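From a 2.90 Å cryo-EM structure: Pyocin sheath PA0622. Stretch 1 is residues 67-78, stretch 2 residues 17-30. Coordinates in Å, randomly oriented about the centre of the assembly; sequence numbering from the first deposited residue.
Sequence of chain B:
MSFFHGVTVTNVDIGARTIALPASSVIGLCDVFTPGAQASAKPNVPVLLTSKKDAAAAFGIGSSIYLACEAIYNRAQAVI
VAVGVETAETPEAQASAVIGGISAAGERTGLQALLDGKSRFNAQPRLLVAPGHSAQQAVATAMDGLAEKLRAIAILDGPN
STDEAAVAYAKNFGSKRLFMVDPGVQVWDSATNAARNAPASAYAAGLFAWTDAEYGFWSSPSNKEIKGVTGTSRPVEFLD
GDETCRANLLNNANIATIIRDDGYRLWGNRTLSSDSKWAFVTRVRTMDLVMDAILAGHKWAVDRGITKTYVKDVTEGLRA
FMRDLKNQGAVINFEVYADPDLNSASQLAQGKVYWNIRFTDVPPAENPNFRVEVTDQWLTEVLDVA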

# COMPACT_ATOMS: atom_id res chain seq x y z
N LEU B 67 -35.68 56.60 -16.25
CA LEU B 67 -36.29 55.44 -16.88
C LEU B 67 -35.39 54.83 -17.93
O LEU B 67 -35.39 53.61 -18.13
CB LEU B 67 -37.64 55.81 -17.49
CG LEU B 67 -38.69 56.31 -16.49
CD1 LEU B 67 -39.94 56.74 -17.22
CD2 LEU B 67 -38.99 55.27 -15.44
N ALA B 68 -34.59 55.66 -18.61
CA ALA B 68 -33.58 55.15 -19.52
C ALA B 68 -32.40 54.56 -18.78
O ALA B 68 -31.80 53.60 -19.25
CB ALA B 68 -33.11 56.26 -20.45
N CYS B 69 -32.05 55.11 -17.62
CA CYS B 69 -30.94 54.58 -16.84
C CYS B 69 -31.33 53.34 -16.07
O CYS B 69 -30.49 52.46 -15.86
CB CYS B 69 -30.41 55.65 -15.90
SG CYS B 69 -29.71 57.06 -16.75
N GLU B 70 -32.59 53.23 -15.63
CA GLU B 70 -33.07 51.97 -15.07
C GLU B 70 -33.12 50.89 -16.14
O GLU B 70 -32.90 49.71 -15.84
CB GLU B 70 -34.45 52.17 -14.45
N ALA B 71 -33.36 51.27 -17.39
CA ALA B 71 -33.37 50.33 -18.50
C ALA B 71 -32.00 49.74 -18.79
O ALA B 71 -31.92 48.66 -19.37
CB ALA B 71 -33.89 51.02 -19.76
N ILE B 72 -30.93 50.42 -18.41
CA ILE B 72 -29.58 49.92 -18.64
C ILE B 72 -29.07 49.14 -17.43
O ILE B 72 -28.46 48.09 -17.58
CB ILE B 72 -28.66 51.09 -19.00
CG1 ILE B 72 -29.16 51.76 -20.28
CG2 ILE B 72 -27.24 50.63 -19.20
CD1 ILE B 72 -28.48 53.05 -20.59
N TYR B 73 -29.37 49.63 -16.23
CA TYR B 73 -28.88 49.01 -15.01
C TYR B 73 -29.59 47.71 -14.66
O TYR B 73 -29.11 47.00 -13.77
CB TYR B 73 -29.02 50.02 -13.88
CG TYR B 73 -28.00 51.12 -13.97
CD1 TYR B 73 -26.75 50.88 -14.51
CD2 TYR B 73 -28.30 52.42 -13.59
CE1 TYR B 73 -25.82 51.87 -14.61
CE2 TYR B 73 -27.38 53.43 -13.71
CZ TYR B 73 -26.13 53.14 -14.21
OH TYR B 73 -25.20 54.13 -14.33
N ASN B 74 -30.68 47.37 -15.33
CA ASN B 74 -31.27 46.05 -15.15
C ASN B 74 -30.50 44.97 -15.88
O ASN B 74 -30.71 43.79 -15.61
CB ASN B 74 -32.72 46.03 -15.63
CG ASN B 74 -33.62 46.87 -14.76
OD1 ASN B 74 -33.46 46.93 -13.55
ND2 ASN B 74 -34.60 47.51 -15.39
N ARG B 75 -29.62 45.35 -16.80
CA ARG B 75 -28.88 44.37 -17.58
C ARG B 75 -27.38 44.45 -17.38
O ARG B 75 -26.72 43.42 -17.29
CB ARG B 75 -29.22 44.54 -19.06
CG ARG B 75 -28.64 43.47 -19.96
CD ARG B 75 -29.03 42.10 -19.45
NE ARG B 75 -28.76 41.04 -20.38
CZ ARG B 75 -28.64 39.77 -20.04
NH1 ARG B 75 -28.70 39.42 -18.76
NH2 ARG B 75 -28.43 38.84 -20.95
N ALA B 76 -26.82 45.65 -17.27
CA ALA B 76 -25.39 45.80 -17.06
C ALA B 76 -25.15 46.94 -16.09
O ALA B 76 -25.85 47.95 -16.11
CB ALA B 76 -24.67 46.08 -18.38
N GLN B 77 -24.14 46.77 -15.24
CA GLN B 77 -23.72 47.83 -14.33
C GLN B 77 -22.72 48.73 -15.06
O GLN B 77 -21.52 48.75 -14.80
CB GLN B 77 -23.14 47.23 -13.06
CG GLN B 77 -22.91 48.20 -11.92
CD GLN B 77 -22.31 47.52 -10.71
OE1 GLN B 77 -22.03 46.33 -10.73
NE2 GLN B 77 -22.09 48.29 -9.65
N ALA B 78 -23.26 49.47 -16.02
CA ALA B 78 -22.46 50.19 -16.99
C ALA B 78 -22.20 51.61 -16.54
O ALA B 78 -22.83 52.13 -15.62
CB ALA B 78 -23.15 50.19 -18.35
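Stretch 2, residues 17-30: RTIALPASSVIGLC

Stretch 2 is largely extended, with Ile-27 at phi/psi -129/131° and Leu-29 at -120/146°, and it meets stretch 1 in two ways. Against helix 67-73 its strand runs nearly antiparallel, the N-to-C directions differing by 154° with a closest axial approach of 9.8 Å, a spacing that leaves room for a layer of side chains. Beside the short, weakly bonded segment 76-78 it runs in broadly the same direction, crossing at -42° with the axes 4.5 Å apart; here backbone hydrogen bonds join the side-chain contacts. Gln-77 N donates to Leu-21 O at 3.0 Å and 173°, a nearly linear bond, whereas Ala-23 N to Gln-77 O is weak at 3.5 Å and 155°.

The helix contact centres on Leu-29, which points toward stretch 1. With chi1 -162° (t) and chi2 150° (t), its CD1 lies 3.9 Å from Ala-68 CB, 3.7 Å from Cys-69 SG and 3.7 Å from Ile-72 CD1, so one methyl group touches three helix side chains. Ile-72 and Ile-27 share the m,t rotamer; Ile-72 CG2 approaches Ile-27 CD1 at 3.8 Å, while Ile-27 CD1 also lies 4.1 Å from Ala-78 CB. With chi2 at 170° (t), the terminal methyl of Ile-27 reaches both the helix, at Ile-72, and the segment after it, at Ala-78.

Around Ala-20 the backbones come close, its CA 5.0 Å from Ala-76 CA, and its CB lies 3.4 Å from Arg-75 O and 3.8 Å from Ala-76 N. Ala-76 CB meets Ala-23 CB at 4.1 Å. Gln-77 is extended, chi1 -169° and chi2 -179° (both t), and its OE1 comes within 3.7 Å of Pro-22 CB. At Asn-74, CA-to-CB points away overall, but chi1 -68° (m) and chi2 -37° bring OD1 back to accept a 3.0 Å hydrogen bond from Thr-18 OG1, whose chi1 is 173° (t).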

# COMPACT_ATOMS: atom_id res chain seq x y z
N ARG B 17 -33.50 43.90 -5.36
CA ARG B 17 -32.24 44.27 -6.03
C ARG B 17 -32.05 43.60 -7.39
O ARG B 17 -32.59 42.53 -7.69
CB ARG B 17 -31.05 43.91 -5.13
CG ARG B 17 -30.81 42.42 -5.04
CD ARG B 17 -29.58 42.00 -4.23
NE ARG B 17 -28.36 42.56 -4.78
CZ ARG B 17 -27.14 42.27 -4.33
NH1 ARG B 17 -26.97 41.36 -3.38
NH2 ARG B 17 -26.08 42.85 -4.88
N THR B 18 -31.26 44.27 -8.22
CA THR B 18 -31.27 44.11 -9.67
C THR B 18 -29.87 43.80 -10.18
O THR B 18 -29.32 44.52 -11.02
CB THR B 18 -31.89 45.36 -10.30
OG1 THR B 18 -31.77 45.31 -11.73
CG2 THR B 18 -31.31 46.66 -9.69
N ILE B 19 -29.27 42.74 -9.62
CA ILE B 19 -27.90 42.31 -9.89
C ILE B 19 -27.63 42.16 -11.38
O ILE B 19 -28.44 41.62 -12.13
CB ILE B 19 -27.58 41.00 -9.13
CG1 ILE B 19 -28.71 39.96 -9.26
CG2 ILE B 19 -27.26 41.27 -7.69
CD1 ILE B 19 -28.52 38.92 -10.35
N ALA B 20 -26.50 42.70 -11.81
CA ALA B 20 -26.09 42.70 -13.20
C ALA B 20 -24.58 42.58 -13.23
O ALA B 20 -23.90 42.92 -12.26
CB ALA B 20 -26.56 43.96 -13.92
N LEU B 21 -24.06 42.07 -14.34
CA LEU B 21 -22.62 41.99 -14.50
C LEU B 21 -22.04 43.39 -14.65
O LEU B 21 -22.57 44.19 -15.42
CB LEU B 21 -22.23 41.13 -15.70
CG LEU B 21 -22.08 39.62 -15.54
CD1 LEU B 21 -23.43 38.92 -15.40
CD2 LEU B 21 -21.31 39.06 -16.73
N PRO B 22 -20.97 43.72 -13.93
CA PRO B 22 -20.31 45.02 -14.12
C PRO B 22 -19.60 45.07 -15.47
O PRO B 22 -18.71 44.26 -15.74
CB PRO B 22 -19.33 45.10 -12.95
CG PRO B 22 -19.10 43.67 -12.55
CD PRO B 22 -20.37 42.94 -12.84
N ALA B 23 -20.00 46.01 -16.31
CA ALA B 23 -19.48 46.15 -17.66
C ALA B 23 -18.49 47.30 -17.74
O ALA B 23 -18.54 48.24 -16.94
CB ALA B 23 -20.62 46.37 -18.65
N SER B 24 -17.60 47.22 -18.73
CA SER B 24 -16.60 48.26 -18.94
C SER B 24 -16.99 49.27 -20.01
O SER B 24 -16.34 50.30 -20.12
CB SER B 24 -15.26 47.63 -19.33
OG SER B 24 -14.73 46.85 -18.27
N SER B 25 -18.03 48.99 -20.79
CA SER B 25 -18.44 49.90 -21.84
C SER B 25 -19.10 51.14 -21.25
O SER B 25 -19.74 51.09 -20.20
CB SER B 25 -19.39 49.20 -22.80
OG SER B 25 -19.86 50.11 -23.78
N VAL B 26 -18.94 52.26 -21.94
CA VAL B 26 -19.53 53.53 -21.55
C VAL B 26 -20.61 53.90 -22.55
O VAL B 26 -20.50 53.58 -23.74
CB VAL B 26 -18.46 54.63 -21.43
CG1 VAL B 26 -17.58 54.37 -20.25
CG2 VAL B 26 -17.59 54.61 -22.61
N ILE B 27 -21.66 54.55 -22.06
CA ILE B 27 -22.89 54.78 -22.82
C ILE B 27 -23.23 56.26 -22.72
O ILE B 27 -23.23 56.84 -21.64
CB ILE B 27 -24.05 53.92 -22.29
CG1 ILE B 27 -23.77 52.44 -22.52
CG2 ILE B 27 -25.36 54.29 -22.94
CD1 ILE B 27 -24.73 51.53 -21.84
N GLY B 28 -23.52 56.89 -23.88
CA GLY B 28 -23.90 58.27 -23.92
C GLY B 28 -25.40 58.42 -24.02
O GLY B 28 -26.01 58.00 -25.00
N LEU B 29 -25.99 59.03 -23.00
CA LEU B 29 -27.43 59.07 -22.84
C LEU B 29 -27.89 60.52 -22.83
O LEU B 29 -27.20 61.41 -22.34
CB LEU B 29 -27.84 58.37 -21.54
CG LEU B 29 -29.27 57.91 -21.27
CD1 LEU B 29 -29.22 56.71 -20.38
CD2 LEU B 29 -30.09 58.96 -20.60
N CYS B 30 -29.09 60.75 -23.37
CA CYS B 30 -29.61 62.11 -23.51
C CYS B 30 -31.12 62.04 -23.59
O CYS B 30 -31.66 61.48 -24.55
CB CYS B 30 -29.04 62.77 -24.76
SG CYS B 30 -29.59 64.44 -25.02